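Local coordinates for protein FmtA (Staphylococcus aureus, PDB 5ZH8) that removes D-alanyl esters from wall teichoic acid and lipoteichoic acid in the cell envelope, affecting the level of methicillin resistance, at residues T338-L342 and T352-N356. Sequence-based numbering, arbitrary orientation.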
ATOM      1  N   THR A 338      -0.574 -19.929  16.090  1.00 47.81           N
ATOM      2  CA  THR A 338       0.282 -20.851  15.334  1.00 47.46           C
ATOM      3  C   THR A 338       1.691 -20.324  15.117  1.00 45.98           C
ATOM      4  O   THR A 338       2.530 -21.035  14.555  1.00 45.90           O
ATOM      5  CB  THR A 338      -0.313 -21.148  13.949  1.00 47.59           C
ATOM      6  OG1 THR A 338      -0.346 -19.938  13.183  1.00 46.12           O
ATOM      7  CG2 THR A 338      -1.706 -21.697  14.068  1.00 49.18           C
ATOM      8  N   LEU A 339       1.951 -19.089  15.557  1.00 44.97           N
ATOM      9  CA  LEU A 339       3.186 -18.385  15.198  1.00 43.45           C
ATOM     10  C   LEU A 339       3.360 -17.086  15.969  1.00 42.32           C
ATOM     11  O   LEU A 339       2.405 -16.563  16.530  1.00 42.44           O
ATOM     12  CB  LEU A 339       3.189 -18.078  13.696  1.00 43.10           C
ATOM     13  CG  LEU A 339       1.988 -17.275  13.159  1.00 43.30           C
ATOM     14  CD1 LEU A 339       2.188 -15.769  13.310  1.00 42.73           C
ATOM     15  CD2 LEU A 339       1.720 -17.624  11.698  1.00 43.54           C
ATOM     16  N   ASN A 340       4.593 -16.588  15.996  1.00 41.32           N
ATOM     17  CA  ASN A 340       4.886 -15.225  16.443  1.00 40.63           C
ATOM     18  C   ASN A 340       5.193 -14.387  15.209  1.00 40.15           C
ATOM     19  O   ASN A 340       5.827 -14.864  14.267  1.00 39.95           O
ATOM     20  CB  ASN A 340       6.078 -15.186  17.411  1.00 40.42           C
ATOM     21  CG  ASN A 340       5.720 -15.652  18.814  1.00 41.09           C
ATOM     22  OD1 ASN A 340       4.672 -16.264  19.036  1.00 41.90           O
ATOM     23  ND2 ASN A 340       6.601 -15.370  19.769  1.00 40.68           N
ATOM     24  N   ARG A 341       4.759 -13.132  15.230  1.00 40.17           N
ATOM     25  CA  ARG A 341       4.829 -12.282  14.059  1.00 40.01           C
ATOM     26  C   ARG A 341       5.413 -10.904  14.369  1.00 39.62           C
ATOM     27  O   ARG A 341       5.065 -10.288  15.376  1.00 39.79           O
ATOM     28  CB  ARG A 341       3.426 -12.138  13.468  1.00 40.94           C
ATOM     29  CG  ARG A 341       3.275 -11.061  12.409  1.00 41.19           C
ATOM     30  CD  ARG A 341       1.854 -11.050  11.875  1.00 42.45           C
ATOM     31  NE  ARG A 341       1.700 -10.163  10.720  1.00 42.87           N
ATOM     32  CZ  ARG A 341       1.480  -8.850  10.794  1.00 43.23           C
ATOM     33  NH1 ARG A 341       1.395  -8.244  11.974  1.00 43.71           N
ATOM     34  NH2 ARG A 341       1.349  -8.139   9.690  1.00 43.56           N
ATOM     35  N   LEU A 342       6.307 -10.447  13.496  1.00 39.15           N
ATOM     36  CA  LEU A 342       6.708  -9.040  13.439  1.00 39.24           C
ATOM     37  C   LEU A 342       6.428  -8.508  12.037  1.00 39.33           C
ATOM     38  O   LEU A 342       6.468  -9.258  11.060  1.00 38.92           O
ATOM     39  CB  LEU A 342       8.195  -8.847  13.756  1.00 39.12           C
ATOM     40  CG  LEU A 342       8.627  -9.039  15.206  1.00 39.18           C
ATOM     41  CD1 LEU A 342       8.833 -10.503  15.518  1.00 39.35           C
ATOM     42  CD2 LEU A 342       9.908  -8.277  15.500  1.00 39.37           C
ATOM     43  N   THR A 352       8.839  -8.322   7.383  1.00 38.38           N
ATOM     44  CA  THR A 352       7.911  -9.226   8.042  1.00 37.98           C
ATOM     45  C   THR A 352       8.639 -10.466   8.543  1.00 37.60           C
ATOM     46  O   THR A 352       9.573 -10.949   7.908  1.00 37.95           O
ATOM     47  CB  THR A 352       6.758  -9.618   7.093  1.00 38.51           C
ATOM     48  OG1 THR A 352       6.191  -8.436   6.499  1.00 38.97           O
ATOM     49  CG2 THR A 352       5.669 -10.365   7.839  1.00 38.54           C
ATOM     50  N   VAL A 353       8.211 -10.958   9.703  1.00 37.27           N
ATOM     51  CA  VAL A 353       8.844 -12.093  10.365  1.00 37.21           C
ATOM     52  C   VAL A 353       7.746 -13.000  10.879  1.00 37.29           C
ATOM     53  O   VAL A 353       6.875 -12.561  11.620  1.00 37.25           O
ATOM     54  CB  VAL A 353       9.702 -11.670  11.585  1.00 37.24           C
ATOM     55  CG1 VAL A 353      10.474 -12.862  12.130  1.00 37.66           C
ATOM     56  CG2 VAL A 353      10.658 -10.538  11.233  1.00 37.35           C
ATOM     57  N   TYR A 354       7.783 -14.259  10.467  1.00 37.74           N
ATOM     58  CA  TYR A 354       6.943 -15.301  11.046  1.00 38.09           C
ATOM     59  C   TYR A 354       7.895 -16.283  11.689  1.00 38.48           C
ATOM     60  O   TYR A 354       8.890 -16.659  11.065  1.00 38.45           O
ATOM     61  CB  TYR A 354       6.165 -16.037   9.963  1.00 38.61           C
ATOM     62  CG  TYR A 354       4.825 -15.455   9.576  1.00 38.51           C
ATOM     63  CD1 TYR A 354       4.531 -14.105   9.726  1.00 37.91           C
ATOM     64  CD2 TYR A 354       3.861 -16.276   9.005  1.00 39.22           C
ATOM     65  CE1 TYR A 354       3.300 -13.608   9.345  1.00 38.42           C
ATOM     66  CE2 TYR A 354       2.640 -15.788   8.616  1.00 39.52           C
ATOM     67  CZ  TYR A 354       2.359 -14.462   8.786  1.00 39.23           C
ATOM     68  OH  TYR A 354       1.122 -14.023   8.388  1.00 40.22           O
ATOM     69  N   TYR A 355       7.618 -16.693  12.926  1.00 38.88           N
ATOM     70  CA  TYR A 355       8.462 -17.699  13.549  1.00 39.76           C
ATOM     71  C   TYR A 355       7.791 -18.534  14.611  1.00 40.55           C
ATOM     72  O   TYR A 355       6.718 -18.192  15.114  1.00 40.51           O
ATOM     73  CB  TYR A 355       9.743 -17.070  14.110  1.00 39.67           C
ATOM     74  CG  TYR A 355       9.602 -16.277  15.387  1.00 39.40           C
ATOM     75  CD1 TYR A 355       9.691 -16.898  16.626  1.00 39.94           C
ATOM     76  CD2 TYR A 355       9.429 -14.899  15.357  1.00 38.80           C
ATOM     77  CE1 TYR A 355       9.585 -16.171  17.793  1.00 39.90           C
ATOM     78  CE2 TYR A 355       9.326 -14.165  16.530  1.00 38.63           C
ATOM     79  CZ  TYR A 355       9.405 -14.807  17.741  1.00 39.08           C
ATOM     80  OH  TYR A 355       9.297 -14.093  18.908  1.00 39.26           O
ATOM     81  N   ASN A 356       8.443 -19.656  14.907  1.00 41.72           N
ATOM     82  CA  ASN A 356       8.085 -20.528  16.016  1.00 42.94           C
ATOM     83  C   ASN A 356       9.380 -21.125  16.599  1.00 44.27           C
ATOM     84  O   ASN A 356      10.451 -20.535  16.431  1.00 44.14           O
ATOM     85  CB  ASN A 356       7.052 -21.589  15.581  1.00 43.73           C
ATOM     86  CG  ASN A 356       7.562 -22.527  14.508  1.00 44.29           C
ATOM     87  OD1 ASN A 356       8.760 -22.714  14.338  1.00 44.44           O
ATOM     88  ND2 ASN A 356       6.639 -23.145  13.794  1.00 44.91           N
TER
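On one face of this antiparallel beta hairpin, Leu-342 is the apolar centre: its CB sits 3.9 Å from CB of Val-353, and its CD1 reaches the edge of the Tyr-355 ring, 3.8 Å from CE2. Helix 292-303 packs against Val-353 and Tyr-355 on this side. The hairpin, strands 340-346 and 349-355, lies inside the large antiparallel sheet of a beta-lactamase-type fold, a core that this esterase shares with penicillin-binding proteins. The opposite face carries Arg-341 and Tyr-354, with Leu-339 from the lead-in to the strand laying CD2 3.7 Å from CD2 of Tyr-354; helix 371-382 covers that side.

Between the faces the backbones run nearly antiparallel, at 171°. Two hydrogen-bonded pairs, Asn-340 with Tyr-355 and Leu-342 with Val-353, flank the non-hydrogen-bonded pair Arg-341 with Tyr-354. Each of the two makes reciprocal N-to-O bonds: Leu-342 N to Val-353 O is 2.9 Å and Val-353 N to Leu-342 O 2.8 Å. At the middle pair, where no N-H...O bond links the two residues, CA of Arg-341 makes a CA-H...O contact of 3.2 Å with O of Val-353, the neighbour of its partner Tyr-354.

Further out, the extended Arg-341 passes its CD 3.9 Å from CE1 of Tyr-354, and both side chains finish on Glu-372, Arg-341 by a salt bridge and Tyr-354 by a hydrogen bond. On the Leu-342 face, Asn-340 lays its CB over the Tyr-355 ring in a CH-pi contact, 3.5 Å from the centroid. The amide of Asn-340 also bonds to Leu-317 O and Asn-390, while within the hairpin Asn-340 ND2 donates to Tyr-355 OH at 3.1 Å.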